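Local coordinates for mandelate racemase/muconate lactonizing protein (Paenibacillus sp., PDB 3V5C), which probably dehydrates galacturonate as a magnesium-dependent lyase of the enolase superfamily, at residues T6-D11 against R76-F81; K13-E18 against R49-G54. The protein carries 1 engineered substitution. One frame throughout, in Å; residues are numbered along the deposited sequence. Where two conformers were deposited one is given.

Contact 1 of 2, residues T6-D11 against R76-F81; sequences TGIQSD and RLLDLF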
loop_
_atom_site.group_PDB
_atom_site.type_symbol
_atom_site.label_atom_id
_atom_site.label_comp_id
_atom_site.label_asym_id
_atom_site.label_seq_id
_atom_site.Cartn_x
_atom_site.Cartn_y
_atom_site.Cartn_z
ATOM N N THR A 6 -26.768 -9.221 0.009
ATOM C CA THR A 6 -28.147 -9.716 0.007
ATOM C C THR A 6 -28.980 -9.193 1.181
ATOM O O THR A 6 -30.202 -9.055 1.072
ATOM C CB THR A 6 -28.198 -11.267 0.012
ATOM O OG1 THR A 6 -27.434 -11.772 1.116
ATOM C CG2 THR A 6 -27.636 -11.830 -1.289
ATOM N N GLY A 7 -28.304 -8.911 2.293
ATOM C CA GLY A 7 -28.945 -8.444 3.508
ATOM C C GLY A 7 -29.017 -6.931 3.626
ATOM O O GLY A 7 -29.380 -6.400 4.671
ATOM N N ILE A 8 -28.669 -6.226 2.559
ATOM C CA ILE A 8 -28.886 -4.787 2.532
ATOM C C ILE A 8 -30.334 -4.535 2.151
ATOM O O ILE A 8 -30.766 -4.937 1.072
ATOM C CB ILE A 8 -27.969 -4.078 1.524
ATOM C CG1 ILE A 8 -26.499 -4.330 1.882
ATOM C CG2 ILE A 8 -28.293 -2.576 1.458
ATOM C CD1 ILE A 8 -25.504 -3.722 0.903
ATOM N N GLN A 9 -31.077 -3.884 3.045
ATOM C CA GLN A 9 -32.474 -3.540 2.788
ATOM C C GLN A 9 -32.551 -2.343 1.852
ATOM O O GLN A 9 -31.683 -1.474 1.869
ATOM C CB GLN A 9 -33.198 -3.221 4.096
ATOM C CG GLN A 9 -32.963 -4.247 5.194
ATOM C CD GLN A 9 -33.395 -5.651 4.806
ATOM O OE1 GLN A 9 -34.291 -5.832 3.982
ATOM N NE2 GLN A 9 -32.759 -6.655 5.405
ATOM N N SER A 10 -33.594 -2.290 1.035
ATOM C CA SER A 10 -33.699 -1.227 0.041
ATOM C C SER A 10 -34.065 0.128 0.648
ATOM O O SER A 10 -33.968 1.149 -0.024
ATOM C CB SER A 10 -34.717 -1.613 -1.038
ATOM O OG SER A 10 -36.001 -1.723 -0.462
ATOM N N ASP A 11 -34.477 0.147 1.912
ATOM C CA ASP A 11 -34.833 1.411 2.559
ATOM C C ASP A 11 -33.613 2.135 3.139
ATOM O O ASP A 11 -33.717 3.284 3.562
ATOM C CB ASP A 11 -35.888 1.198 3.658
ATOM C CG ASP A 11 -35.381 0.338 4.799
ATOM O OD1 ASP A 11 -34.899 -0.783 4.535
ATOM O OD2 ASP A 11 -35.453 0.789 5.964
ATOM N N ARG A 76 -30.258 5.251 -2.268
ATOM C CA ARG A 76 -30.279 3.957 -1.594
ATOM C C ARG A 76 -28.910 3.285 -1.704
ATOM O O ARG A 76 -28.310 3.263 -2.782
ATOM C CB ARG A 76 -31.367 3.064 -2.199
ATOM C CG ARG A 76 -32.736 3.737 -2.238
ATOM C CD ARG A 76 -33.816 2.836 -2.819
ATOM N NE ARG A 76 -35.092 3.548 -2.927
ATOM C CZ ARG A 76 -36.061 3.516 -2.014
ATOM N NH1 ARG A 76 -35.931 2.793 -0.910
ATOM N NH2 ARG A 76 -37.175 4.210 -2.207
ATOM N N LEU A 77 -28.409 2.774 -0.583
ATOM C CA LEU A 77 -27.115 2.070 -0.568
ATOM C C LEU A 77 -27.056 0.982 -1.640
ATOM O O LEU A 77 -26.038 0.824 -2.313
ATOM C CB LEU A 77 -26.816 1.475 0.814
ATOM C CG LEU A 77 -25.578 0.569 0.913
ATOM C CD1 LEU A 77 -24.302 1.319 0.519
ATOM C CD2 LEU A 77 -25.455 0.035 2.323
ATOM N N LEU A 78 -28.135 0.223 -1.809
ATOM C CA LEU A 78 -28.148 -0.820 -2.841
ATOM C C LEU A 78 -27.833 -0.271 -4.231
ATOM O O LEU A 78 -27.234 -0.964 -5.055
ATOM C CB LEU A 78 -29.504 -1.524 -2.902
ATOM C CG LEU A 78 -29.797 -2.563 -1.825
ATOM C CD1 LEU A 78 -31.225 -3.052 -1.978
ATOM C CD2 LEU A 78 -28.813 -3.733 -1.898
ATOM N N ASP A 79 -28.245 0.963 -4.492
ATOM C CA ASP A 79 -28.081 1.533 -5.821
ATOM C C ASP A 79 -26.633 1.937 -6.112
ATOM O O ASP A 79 -26.288 2.252 -7.253
ATOM C CB ASP A 79 -29.020 2.719 -6.027
ATOM C CG ASP A 79 -30.486 2.298 -6.084
ATOM O OD1 ASP A 79 -30.766 1.135 -6.459
ATOM O OD2 ASP A 79 -31.343 3.133 -5.753
ATOM N N LEU A 80 -25.796 1.938 -5.077
ATOM C CA LEU A 80 -24.377 2.215 -5.277
ATOM C C LEU A 80 -23.658 1.013 -5.877
ATOM O O LEU A 80 -22.490 1.113 -6.245
ATOM C CB LEU A 80 -23.697 2.595 -3.964
ATOM C CG LEU A 80 -24.292 3.707 -3.105
ATOM C CD1 LEU A 80 -23.245 4.132 -2.080
ATOM C CD2 LEU A 80 -24.749 4.885 -3.923
ATOM N N PHE A 81 -24.331 -0.130 -5.947
ATOM C CA PHE A 81 -23.726 -1.355 -6.472
ATOM C C PHE A 81 -24.360 -1.705 -7.815
ATOM O O PHE A 81 -25.529 -1.397 -8.053
ATOM C CB PHE A 81 -23.915 -2.513 -5.487
ATOM C CG PHE A 81 -23.194 -2.325 -4.181
ATOM C CD1 PHE A 81 -21.891 -2.770 -4.032
ATOM C CD2 PHE A 81 -23.812 -1.691 -3.108
ATOM C CE1 PHE A 81 -21.217 -2.593 -2.827
ATOM C CE2 PHE A 81 -23.145 -1.510 -1.908
ATOM C CZ PHE A 81 -21.840 -1.960 -1.767
HETATM O O HOH W 1 -30.286 0.340 0.174
#
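I8 meets L77, L78 and F81 where the N-terminal loop ahead of strand 14-30 lies across a 3-10 turn, residues 77-80, in the N-terminal capping domain of the enolase fold. I8 and L78 pass alongside, running opposite ways: CD2 of L78 lies 3.5 Å from CB of I8, and CG of L78 lies 3.6 Å from its CG2 branch. A first torsion of -60° puts CG1 of I8 beside the backbone N; the CG2 branch is then anti to that N and turned to L78. L77 lies roughly perpendicular to I8, its CD2 equally near CG2 and CD1 of I8. CD1 also comes obliquely to the F81 ring, 4.3 Å from CE2. The other methyl of L78, CD1, packs on the loop backbone, against I8 O and 3.7 Å from CA of S10.

Polar contacts follow further along the loop. Water 1 donates to Q9 O and accepts from L78 N at 2.9 Å, bridging the backbones of loop and turn. Behind this shell the turn is held by its own bonds, D79 N to R76 O, L80 N to L77 O and F81 N to L78 O. Helix 92-107 backs the apolar group, with L103 against both I8 and L77, and V99 and W102 also against L77. A backbone hydrogen bond between L77 and W12 ties the turn to the chain just beyond D11.

The R76 side chain, extended from CG to NE, runs past S10 O. In one of its two deposited conformers, its NH1 donates to S10 O at 2.7 Å with an N-H...O angle of 160°; the oxygen lies in the guanidinium plane, whereas NH1 sits above the carbonyl plane of S10.

Contact 2 of 2, residues K13-E18 against R49-G54; sequences KVEKIE and RITIDG
This is an antiparallel strand pairing in the hairpin of strands 14-30 and 42-52, in the antiparallel sheet of the capping domain. V14 and I17 share one face with I50 and I52; CG1 of I17 lies beside CG1 of I50, while helix 92-107 covers I50 through P98 and V99. On the K16, E18, R49 and T51 face, R49 grips E18 side-on, NE to OE1 at 2.9 Å and NH1 to OE2 at 2.9 Å. Both nitrogens come from above the carboxylate plane, which is turned 52° from the guanidinium; the bend at chi3 (74°) sets NE for this. R49 NH1 also bonds T375 OG1, and NH2 bonds Y58 OH. An alanine in place of R49 would probably leave the E18 carboxylate without its main counter-charge and T375 and Y58 without these bonds. Water 2 links E18 OE1, R49 O and T51 OG1. At the turn, OE1 of E15 accepts from G54 N at 3.0 Å. T51 O receives E15 N at 2.8 Å and, weakly, K16 N at 3.3 Å. With E15 and K16 both facing T51, the register shifts by one residue: a classic beta bulge.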
loop_
_atom_site.group_PDB
_atom_site.type_symbol
_atom_site.label_atom_id
_atom_site.label_comp_id
_atom_site.label_asym_id
_atom_site.label_seq_id
_atom_site.Cartn_x
_atom_site.Cartn_y
_atom_site.Cartn_z
ATOM N N LYS A 13 -30.668 4.349 3.224
ATOM C CA LYS A 13 -30.243 5.431 2.367
ATOM C C LYS A 13 -29.057 6.179 2.962
ATOM O O LYS A 13 -28.857 6.193 4.185
ATOM C CB LYS A 13 -31.396 6.413 2.140
ATOM C CG LYS A 13 -32.571 5.828 1.353
ATOM C CD LYS A 13 -33.711 6.832 1.240
ATOM C CE LYS A 13 -34.722 6.367 0.204
ATOM N NZ LYS A 13 -36.049 7.036 0.360
ATOM N N VAL A 14 -28.295 6.813 2.081
ATOM C CA VAL A 14 -27.236 7.715 2.502
ATOM C C VAL A 14 -27.892 8.954 3.111
ATOM O O VAL A 14 -28.637 9.661 2.443
ATOM C CB VAL A 14 -26.350 8.116 1.317
ATOM C CG1 VAL A 14 -25.269 9.090 1.784
ATOM C CG2 VAL A 14 -25.740 6.873 0.666
ATOM N N GLU A 15 -27.638 9.201 4.396
ATOM C CA GLU A 15 -28.253 10.326 5.095
ATOM C C GLU A 15 -27.301 11.510 5.248
ATOM O O GLU A 15 -27.721 12.665 5.214
ATOM C CB GLU A 15 -28.757 9.874 6.464
ATOM C CG GLU A 15 -29.766 8.739 6.363
ATOM C CD GLU A 15 -30.024 8.049 7.688
ATOM O OE1 GLU A 15 -29.241 8.236 8.653
ATOM O OE2 GLU A 15 -31.025 7.317 7.761
ATOM N N LYS A 16 -26.009 11.223 5.382
ATOM C CA LYS A 16 -25.044 12.289 5.600
ATOM C C LYS A 16 -23.670 11.836 5.132
ATOM O O LYS A 16 -23.347 10.644 5.201
ATOM C CB LYS A 16 -24.994 12.636 7.090
ATOM C CG LYS A 16 -24.354 13.971 7.431
ATOM C CD LYS A 16 -24.465 14.215 8.947
ATOM C CE LYS A 16 -24.132 15.652 9.308
ATOM N NZ LYS A 16 -24.361 15.928 10.756
ATOM N N ILE A 17 -22.903 12.786 4.603
ATOM C CA ILE A 17 -21.511 12.568 4.235
ATOM C C ILE A 17 -20.714 13.743 4.790
ATOM O O ILE A 17 -21.061 14.898 4.551
ATOM C CB ILE A 17 -21.326 12.494 2.703
ATOM C CG1 ILE A 17 -22.057 11.272 2.135
ATOM C CG2 ILE A 17 -19.819 12.423 2.352
ATOM C CD1 ILE A 17 -22.171 11.297 0.601
ATOM N N GLU A 18 -19.664 13.439 5.557
ATOM C CA GLU A 18 -18.824 14.461 6.157
ATOM C C GLU A 18 -17.381 14.165 5.801
ATOM O O GLU A 18 -17.011 13.008 5.616
ATOM C CB GLU A 18 -18.992 14.463 7.667
ATOM C CG GLU A 18 -20.421 14.707 8.103
ATOM C CD GLU A 18 -20.635 14.356 9.562
ATOM O OE1 GLU A 18 -20.925 13.173 9.854
ATOM O OE2 GLU A 18 -20.504 15.262 10.406
ATOM N N ARG A 49 -16.779 10.410 6.715
ATOM C CA ARG A 49 -17.665 9.700 7.604
ATOM C C ARG A 49 -19.031 9.668 6.904
ATOM O O ARG A 49 -19.587 10.719 6.577
ATOM C CB ARG A 49 -17.754 10.457 8.933
ATOM C CG ARG A 49 -18.734 9.889 9.952
ATOM C CD ARG A 49 -18.456 10.491 11.344
ATOM N NE ARG A 49 -18.894 11.882 11.480
ATOM C CZ ARG A 49 -18.500 12.702 12.458
ATOM N NH1 ARG A 49 -18.976 13.940 12.522
ATOM N NH2 ARG A 49 -17.627 12.292 13.371
ATOM N N ILE A 50 -19.546 8.477 6.631
ATOM C CA ILE A 50 -20.858 8.367 5.983
ATOM C C ILE A 50 -21.876 7.860 6.998
ATOM O O ILE A 50 -21.560 7.028 7.847
ATOM C CB ILE A 50 -20.798 7.441 4.734
ATOM C CG1 ILE A 50 -22.063 7.560 3.873
ATOM C CG2 ILE A 50 -20.521 5.971 5.126
ATOM C CD1 ILE A 50 -21.920 6.896 2.493
ATOM N N THR A 51 -23.106 8.362 6.921
ATOM C CA THR A 51 -24.158 7.861 7.800
ATOM C C THR A 51 -25.249 7.272 6.924
ATOM O O THR A 51 -25.768 7.956 6.045
ATOM C CB THR A 51 -24.770 8.991 8.641
ATOM O OG1 THR A 51 -23.747 9.648 9.413
ATOM C CG2 THR A 51 -25.828 8.421 9.587
ATOM N N ILE A 52 -25.563 6.006 7.162
ATOM C CA ILE A 52 -26.603 5.288 6.429
ATOM C C ILE A 52 -27.480 4.621 7.472
ATOM O O ILE A 52 -26.979 3.954 8.379
ATOM C CB ILE A 52 -26.005 4.212 5.498
ATOM C CG1 ILE A 52 -25.151 4.848 4.401
ATOM C CG2 ILE A 52 -27.127 3.333 4.888
ATOM C CD1 ILE A 52 -24.196 3.857 3.734
ATOM N N ASP A 53 -28.793 4.823 7.355
ATOM C CA ASP A 53 -29.732 4.224 8.300
ATOM C C ASP A 53 -29.270 4.398 9.753
ATOM O O ASP A 53 -29.249 3.439 10.523
ATOM C CB ASP A 53 -29.915 2.734 7.983
ATOM C CG ASP A 53 -31.065 2.111 8.754
ATOM O OD1 ASP A 53 -32.094 2.796 8.899
ATOM O OD2 ASP A 53 -30.933 0.960 9.217
ATOM N N GLY A 54 -28.874 5.615 10.106
ATOM C CA GLY A 54 -28.541 5.949 11.486
ATOM C C GLY A 54 -27.257 5.380 12.075
ATOM O O GLY A 54 -27.034 5.452 13.287
HETATM O O HOH W 2 -21.850 11.233 8.201
#

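In the fold
Contact 2 is nested inside the chain loop closed by contact 1, and their centres are 13 Å apart. They touch directly: CZ of R76 packs 3.9 Å from CE of K13, and CD1 of L77 lies 4.1 Å from CD1 of I52. Helix 92-107 is shared, V99 meeting both L77 and I50, so the 3-10 turn and the hairpin pack against one helix. V14 is also backbone-bonded to G74 and R75, just before segment 76-81. Both contacts are peripheral, their centres about 29 and 27 Å from the chain centre, and neither includes the magnesium ligands E238 and D261, which belong to the barrel domain.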